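Local coordinates for glycine betaine/carnitine/choline ABC transporter (Staphylococcus aureus subsp. aureus Mu50, PDB 3O66), which probably binds glycine betaine, carnitine or choline as the substrate-binding component of an ABC transporter, at residues G200-A204 / Y205-V209; G246-T250 / S251-R255. All coordinates share one frame; numbering follows the deposited sequence. Where two conformers were deposited one is given.

Contact 1: G200-A204 / Y205-V209; sequences GRIAA and YDLKV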
ATOM      1  N   GLY A 200      -0.512   5.684   9.015  1.00 23.83           N
ATOM      2  CA  GLY A 200      -0.414   7.084   9.423  1.00 25.04           C
ATOM      3  C   GLY A 200       0.331   7.334  10.732  1.00 25.44           C
ATOM      4  O   GLY A 200       0.856   8.423  10.979  1.00 26.46           O
ATOM      5  N   ARG A 201       0.355   6.350  11.609  1.00 25.37           N
ATOM      6  CA  ARG A 201       1.030   6.558  12.885  1.00 25.22           C
ATOM      7  C   ARG A 201       2.536   6.635  12.705  1.00 24.63           C
ATOM      8  O   ARG A 201       3.254   7.155  13.576  1.00 25.74           O
ATOM      9  CB  ARG A 201       0.581   5.532  13.938  1.00 25.59           C
ATOM     10  CG  ARG A 201      -0.845   5.839  14.436  1.00 27.70           C
ATOM     11  CD  ARG A 201      -1.494   4.637  15.093  1.00 29.15           C
ATOM     12  NE  ARG A 201      -1.808   3.586  14.111  1.00 28.46           N
ATOM     13  CZ  ARG A 201      -2.797   2.712  14.281  1.00 29.50           C
ATOM     14  NH1 ARG A 201      -3.044   1.780  13.371  1.00 29.31           N
ATOM     15  NH2 ARG A 201      -3.539   2.773  15.387  1.00 29.87           N
ATOM     16  N   ILE A 202       3.024   6.147  11.569  1.00 23.05           N
ATOM     17  CA  ILE A 202       4.446   6.315  11.267  1.00 22.53           C
ATOM     18  C   ILE A 202       4.741   7.817  11.140  1.00 22.95           C
ATOM     19  O   ILE A 202       5.771   8.294  11.614  1.00 22.25           O
ATOM     20  CB  ILE A 202       4.848   5.573   9.973  1.00 21.99           C
ATOM     21  CG1 ILE A 202       4.752   4.045  10.183  1.00 21.87           C
ATOM     22  CG2 ILE A 202       6.243   5.972   9.568  1.00 21.72           C
ATOM     23  CD1 ILE A 202       4.751   3.239   8.883  1.00 23.82           C
ATOM     24  N   ALA A 203       3.815   8.553  10.522  1.00 23.97           N
ATOM     25  CA  ALA A 203       3.910  10.023  10.445  1.00 26.47           C
ATOM     26  C   ALA A 203       3.564  10.659  11.800  1.00 28.19           C
ATOM     27  O   ALA A 203       4.211  11.615  12.241  1.00 30.40           O
ATOM     28  CB  ALA A 203       2.987  10.598   9.300  1.00 25.54           C
ATOM     29  N   ALA A 204       2.556  10.143  12.486  1.00 28.34           N
ATOM     30  CA  ALA A 204       2.152  10.799  13.725  1.00 29.91           C
ATOM     31  C   ALA A 204       3.229  10.712  14.806  1.00 30.55           C
ATOM     32  O   ALA A 204       3.396  11.662  15.595  1.00 31.26           O
ATOM     33  CB  ALA A 204       0.835  10.234  14.238  1.00 30.63           C
ATOM     34  N   TYR A 205       3.958   9.590  14.827  1.00 29.21           N
ATOM     35  CA  TYR A 205       4.923   9.302  15.887  1.00 30.48           C
ATOM     36  C   TYR A 205       6.358   9.371  15.405  1.00 30.64           C
ATOM     37  O   TYR A 205       7.286   9.038  16.159  1.00 31.06           O
ATOM     38  CB  TYR A 205       4.673   7.919  16.489  1.00 29.03           C
ATOM     39  CG  TYR A 205       3.277   7.706  16.993  1.00 30.49           C
ATOM     40  CD1 TYR A 205       2.469   8.786  17.371  1.00 33.19           C
ATOM     41  CD2 TYR A 205       2.776   6.423  17.149  1.00 30.07           C
ATOM     42  CE1 TYR A 205       1.187   8.592  17.838  1.00 35.74           C
ATOM     43  CE2 TYR A 205       1.489   6.212  17.629  1.00 31.81           C
ATOM     44  CZ  TYR A 205       0.705   7.302  17.972  1.00 34.37           C
ATOM     45  OH  TYR A 205      -0.563   7.111  18.443  1.00 35.45           O
ATOM     46  N   ASP A 206       6.539   9.832  14.167  1.00 30.80           N
ATOM     47  CA  ASP A 206       7.858   9.980  13.549  1.00 31.79           C
ATOM     48  C   ASP A 206       8.682   8.679  13.685  1.00 29.41           C
ATOM     49  O   ASP A 206       9.824   8.700  14.130  1.00 30.41           O
ATOM     50  CB  ASP A 206       8.597  11.201  14.150  1.00 34.75           C
ATOM     51  CG  ASP A 206       9.737  11.688  13.280  1.00 38.94           C
ATOM     52  OD1 ASP A 206       9.748  11.442  12.056  1.00 43.21           O
ATOM     53  OD2 ASP A 206      10.644  12.333  13.828  1.00 45.85           O
ATOM     54  N   LEU A 207       8.074   7.554  13.335  1.00 26.24           N
ATOM     55  CA  LEU A 207       8.741   6.237  13.435  1.00 25.09           C
ATOM     56  C   LEU A 207       9.712   6.063  12.258  1.00 25.20           C
ATOM     57  O   LEU A 207       9.565   6.731  11.229  1.00 25.93           O
ATOM     58  CB  LEU A 207       7.699   5.122  13.444  1.00 23.56           C
ATOM     59  CG  LEU A 207       6.618   5.121  14.543  1.00 23.88           C
ATOM     60  CD1 LEU A 207       5.625   3.967  14.335  1.00 21.88           C
ATOM     61  CD2 LEU A 207       7.259   5.016  15.938  1.00 25.78           C
ATOM     62  N   LYS A 208      10.722   5.212  12.435  1.00 24.53           N
ATOM     63  CA  LYS A 208      11.734   4.943  11.426  1.00 25.50           C
ATOM     64  C   LYS A 208      11.480   3.555  10.841  1.00 24.55           C
ATOM     65  O   LYS A 208      11.548   2.546  11.538  1.00 24.62           O
ATOM     66  CB  LYS A 208      13.146   5.019  12.042  1.00 26.23           C
ATOM     67  CG  LYS A 208      14.271   4.456  11.119  1.00 28.54           C
ATOM     68  CD  LYS A 208      14.751   5.498  10.091  1.00 30.03           C
ATOM     69  CE  LYS A 208      15.758   4.853   9.109  1.00 30.77           C
ATOM     70  NZ  LYS A 208      15.961   5.779   7.986  1.00 32.34           N
ATOM     71  N   VAL A 209      11.149   3.502   9.562  1.00 24.17           N
ATOM     72  CA  VAL A 209      10.904   2.207   8.893  1.00 24.38           C
ATOM     73  C   VAL A 209      12.232   1.718   8.369  1.00 25.05           C
ATOM     74  O   VAL A 209      12.946   2.496   7.713  1.00 26.65           O
ATOM     75  CB  VAL A 209       9.914   2.385   7.763  1.00 23.39           C
ATOM     76  CG1 VAL A 209       9.664   1.013   7.031  1.00 24.35           C
ATOM     77  CG2 VAL A 209       8.612   3.002   8.330  1.00 24.66           C
TER
HETATM   78  O   HOH W   1       8.533   9.023  10.190  1.00 35.06           O

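Contact 2: G246-T250 / S251-R255; sequences GKIST and SEMQR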
ATOM      1  N   GLY A 246       3.847   7.875  -9.682  1.00 25.32           N
ATOM      2  CA  GLY A 246       4.983   8.472  -8.964  1.00 25.80           C
ATOM      3  C   GLY A 246       4.679   9.627  -8.011  1.00 26.37           C
ATOM      4  O   GLY A 246       5.581  10.110  -7.320  1.00 28.24           O
ATOM      5  N   LYS A 247       3.431  10.088  -7.945  1.00 25.97           N
ATOM      6  CA  LYS A 247       3.103  11.297  -7.154  1.00 26.46           C
ATOM      7  C   LYS A 247       2.869  11.138  -5.635  1.00 27.03           C
ATOM      8  O   LYS A 247       2.647  12.138  -4.900  1.00 28.35           O
ATOM      9  CB  LYS A 247       1.946  12.075  -7.783  1.00 25.44           C
ATOM     10  CG  LYS A 247       2.038  12.285  -9.296  1.00 25.57           C
ATOM     11  CD  LYS A 247       3.185  13.228  -9.763  1.00 27.33           C
ATOM     12  CE  LYS A 247       3.529  12.984 -11.258  1.00 27.73           C
ATOM     13  NZ  LYS A 247       2.432  13.525 -12.176  1.00 34.46           N
ATOM     14  N   ILE A 248       2.891   9.895  -5.158  1.00 26.13           N
ATOM     15  CA  ILE A 248       2.714   9.639  -3.742  1.00 25.45           C
ATOM     16  C   ILE A 248       3.832   8.751  -3.236  1.00 24.75           C
ATOM     17  O   ILE A 248       3.801   7.516  -3.452  1.00 24.80           O
ATOM     18  CB  ILE A 248       1.322   9.004  -3.434  1.00 25.80           C
ATOM     19  CG1 ILE A 248       0.195   9.773  -4.153  1.00 27.26           C
ATOM     20  CG2 ILE A 248       1.076   8.969  -1.924  1.00 25.69           C
ATOM     21  CD1 ILE A 248      -1.192   9.210  -3.917  1.00 28.94           C
ATOM     22  N   SER A 249       4.834   9.358  -2.601  1.00 23.48           N
ATOM     23  CA  SER A 249       5.914   8.556  -1.999  1.00 22.92           C
ATOM     24  C   SER A 249       5.357   7.778  -0.816  1.00 21.84           C
ATOM     25  O   SER A 249       4.259   8.055  -0.374  1.00 20.47           O
ATOM     26  CB  SER A 249       7.054   9.437  -1.528  1.00 23.54           C
ATOM     27  OG  SER A 249       6.651  10.323  -0.499  1.00 20.35           O
ATOM     28  N   THR A 250       6.110   6.821  -0.295  1.00 20.98           N
ATOM     29  CA  THR A 250       5.687   6.159   0.948  1.00 21.69           C
ATOM     30  C   THR A 250       5.473   7.131   2.127  1.00 21.13           C
ATOM     31  O   THR A 250       4.452   7.039   2.833  1.00 20.92           O
ATOM     32  CB  THR A 250       6.632   5.008   1.285  1.00 22.13           C
ATOM     33  OG1 THR A 250       6.609   4.112   0.163  1.00 23.38           O
ATOM     34  CG2 THR A 250       6.178   4.237   2.542  1.00 23.85           C
ATOM     35  N   SER A 251       6.399   8.069   2.290  1.00 20.30           N
ATOM     36  CA  SER A 251       6.308   9.128   3.325  1.00 20.93           C
ATOM     37  C   SER A 251       5.025   9.963   3.152  1.00 20.32           C
ATOM     38  O   SER A 251       4.363  10.330   4.108  1.00 20.77           O
ATOM     39  CB  SER A 251       7.516  10.078   3.205  1.00 21.54           C
ATOM     40  OG  SER A 251       8.736   9.401   3.492  1.00 26.09           O
ATOM     41  N   GLU A 252       4.668  10.248   1.908  0.50 19.88           N
ATOM     42  CA  GLU A 252       3.465  11.034   1.629  0.50 19.28           C
ATOM     43  C   GLU A 252       2.192  10.242   1.933  0.50 19.53           C
ATOM     44  O   GLU A 252       1.236  10.795   2.470  0.50 19.20           O
ATOM     45  CB  GLU A 252       3.457  11.519   0.176  0.50 18.92           C
ATOM     46  CG  GLU A 252       2.371  12.522  -0.134  0.50 17.69           C
ATOM     47  CD  GLU A 252       2.527  13.824   0.640  0.50 21.43           C
ATOM     48  OE1 GLU A 252       3.634  14.109   1.163  0.50 19.93           O
ATOM     49  OE2 GLU A 252       1.531  14.583   0.686  0.50 23.48           O
HETATM   50  N   MSE A 253       2.183   8.951   1.608  1.00 19.89           N
HETATM   51  CA  MSE A 253       1.021   8.092   1.923  1.00 20.25           C
HETATM   52  C   MSE A 253       0.844   7.994   3.429  1.00 20.48           C
HETATM   53  O   MSE A 253      -0.293   7.958   3.893  1.00 21.16           O
HETATM   54  CB  MSE A 253       1.192   6.679   1.344  1.00 19.55           C
HETATM   55  CG  MSE A 253      -0.116   5.815   1.333  1.00 20.37           C
HETATM   56 SE   MSE A 253      -1.518   6.626   0.192  0.75 22.96          SE
HETATM   57  CE  MSE A 253      -2.717   7.316   1.579  1.00 19.87           C
ATOM     58  N   GLN A 254       1.953   7.904   4.174  1.00 19.52           N
ATOM     59  CA  GLN A 254       1.885   7.919   5.635  1.00 20.17           C
ATOM     60  C   GLN A 254       1.204   9.197   6.111  1.00 20.36           C
ATOM     61  O   GLN A 254       0.264   9.136   6.926  1.00 21.92           O
ATOM     62  CB  GLN A 254       3.270   7.799   6.269  1.00 19.84           C
ATOM     63  CG  GLN A 254       3.951   6.418   6.082  1.00 19.48           C
ATOM     64  CD  GLN A 254       5.449   6.528   6.226  1.00 20.41           C
ATOM     65  OE1 GLN A 254       5.968   7.614   6.519  1.00 19.66           O
ATOM     66  NE2 GLN A 254       6.161   5.415   6.037  1.00 19.20           N
ATOM     67  N   ARG A 255       1.636  10.342   5.562  1.00 19.92           N
ATOM     68  CA  ARG A 255       1.041  11.630   5.911  1.00 20.61           C
ATOM     69  C   ARG A 255      -0.436  11.723   5.560  1.00 20.57           C
ATOM     70  O   ARG A 255      -1.230  12.266   6.340  1.00 21.11           O
ATOM     71  CB  ARG A 255       1.792  12.836   5.279  1.00 21.62           C
ATOM     72  CG  ARG A 255       3.103  13.206   6.005  1.00 23.87           C
ATOM     73  CD  ARG A 255       3.769  14.467   5.376  1.00 25.01           C
ATOM     74  NE  ARG A 255       4.346  14.155   4.068  1.00 26.28           N
ATOM     75  CZ  ARG A 255       5.554  13.620   3.879  1.00 25.34           C
ATOM     76  NH1 ARG A 255       5.969  13.373   2.649  1.00 24.64           N
ATOM     77  NH2 ARG A 255       6.340  13.313   4.913  1.00 25.71           N
TER

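Contact 1: G200-A204 / Y205-V209
A turn resembling a Schellman motif ends helix 200-204, tying Leu-207 back to Ile-202: Leu-207 N donates to Ile-202 O at 3.0 Å, a six-to-one bond. Asp-206 makes the reversal possible by taking a left-handed backbone conformation (phi 50°), but the inner pair of the motif, Asp-206 N and Ala-203 O, stays long at 3.5 Å. Before it, Tyr-205 N closes the last i to i+4 turn on Arg-201 O at 2.8 Å. A water can bridge Leu-207 O (2.7 Å) and Ile-202 O (3.2 Å), though other acceptors compete for its protons.

Apolar contacts follow the same path. Ile-202 CG2 meets Leu-207 CB at 4.2 Å, the apolar contact expected of such a turn, and Ile-202 CD1 touches Val-209 CG2 at 3.9 Å as the two side chains cross at about a right angle. In Tyr-205, chi1 of -55° sets the ring beside its own N and back along Arg-201, both side chains pointing the same way; an off-centre CH-pi contact places Arg-201 CB 4.3 Å from the ring centroid, 30° off its normal. Beyond it, Tyr-205 OH bonds to Asp-183 and Arg-201 pairs with Asp-199.

The turn delivers the chain to edge strand 208-209, beside strand 116-120. Ile-202 and Leu-207 pack on Met-119 there, while Ala-204 touches Tyr-258 of helix 250-261.

Contact 2: G246-T250 / S251-R255
Ser-249 caps the start of helix 250-261 by accepting from Glu-252 N with its hydroxyl, OG to N 3.1 Å, at an N-H...O angle of 150°. The hydroxyl comes into place because chi1 of 63° sets OG between the backbone N and the carbonyl carbon, turned back over the first helical turn. Two main-chain bonds begin the helix proper: Met-253 N reaches Ser-249 O at 3.0 Å with an angle of 159°, and Gln-254 N reaches Thr-250 O, also at 3.0 Å.

Apolar contact flanks the cap as a hydrophobic staple, joining the residue before the N-cap to the fourth after it. Ile-248 CG2 packs 4.0 Å from CB of Met-253, a selenomethionine, whose SE bends round to lie 4.1 Å from the same methyl.

A separate van der Waals contact joins Thr-250 and Gln-254, which cross obliquely: Thr-250 CG2 lies 3.7 Å from Gln-254 NE2, and Gln-254 CG runs close by Thr-250 O. That amide nitrogen is held by Ser-197 O.

One salt bridge lies within the helix's first turns. In the conformer of Glu-252 described, NE and NH1 of Arg-255, side-on, both donate to Glu-252 OE1, NH1 at 2.9 Å nearly along its C-O axis and NE at 3.0 Å from above the carboxylate plane; a second conformer makes this bridge uncertain. OE1 sits in the guanidinium plane, and Ser-251 O lies over the centre of one face. A carboxylate in the first turn would probably also interact favourably with the helix dipole.

Ile-248 and Met-253 face helix 19-35, touching Met-27 and Ile-23 respectively. Phe-274 of helix 267-277 packs on Ile-248 and Glu-252.

In the fold
Contact 1 finishes a helix and contact 2 begins one, so the two hold opposite helix ends: the first by a backbone loop back to a carbonyl, the second by a serine hydroxyl. Both are partly buried, and each backs its polar turn with an apolar pair. The salt bridge of contact 2 joins side chains of its own helix, whereas in contact 1 the polar ends of Arg-201, Tyr-205 and Lys-208 are tied to Asp-199, Asp-183 and Glu-131. Their centres are 13 Å apart, and helix 250-261 meets helix 200-204 directly: Gln-254 OE1 lies 3.5 Å from Ile-202 CG2, and Ala-203 CB packs against the backbone of Gln-254 and Arg-255.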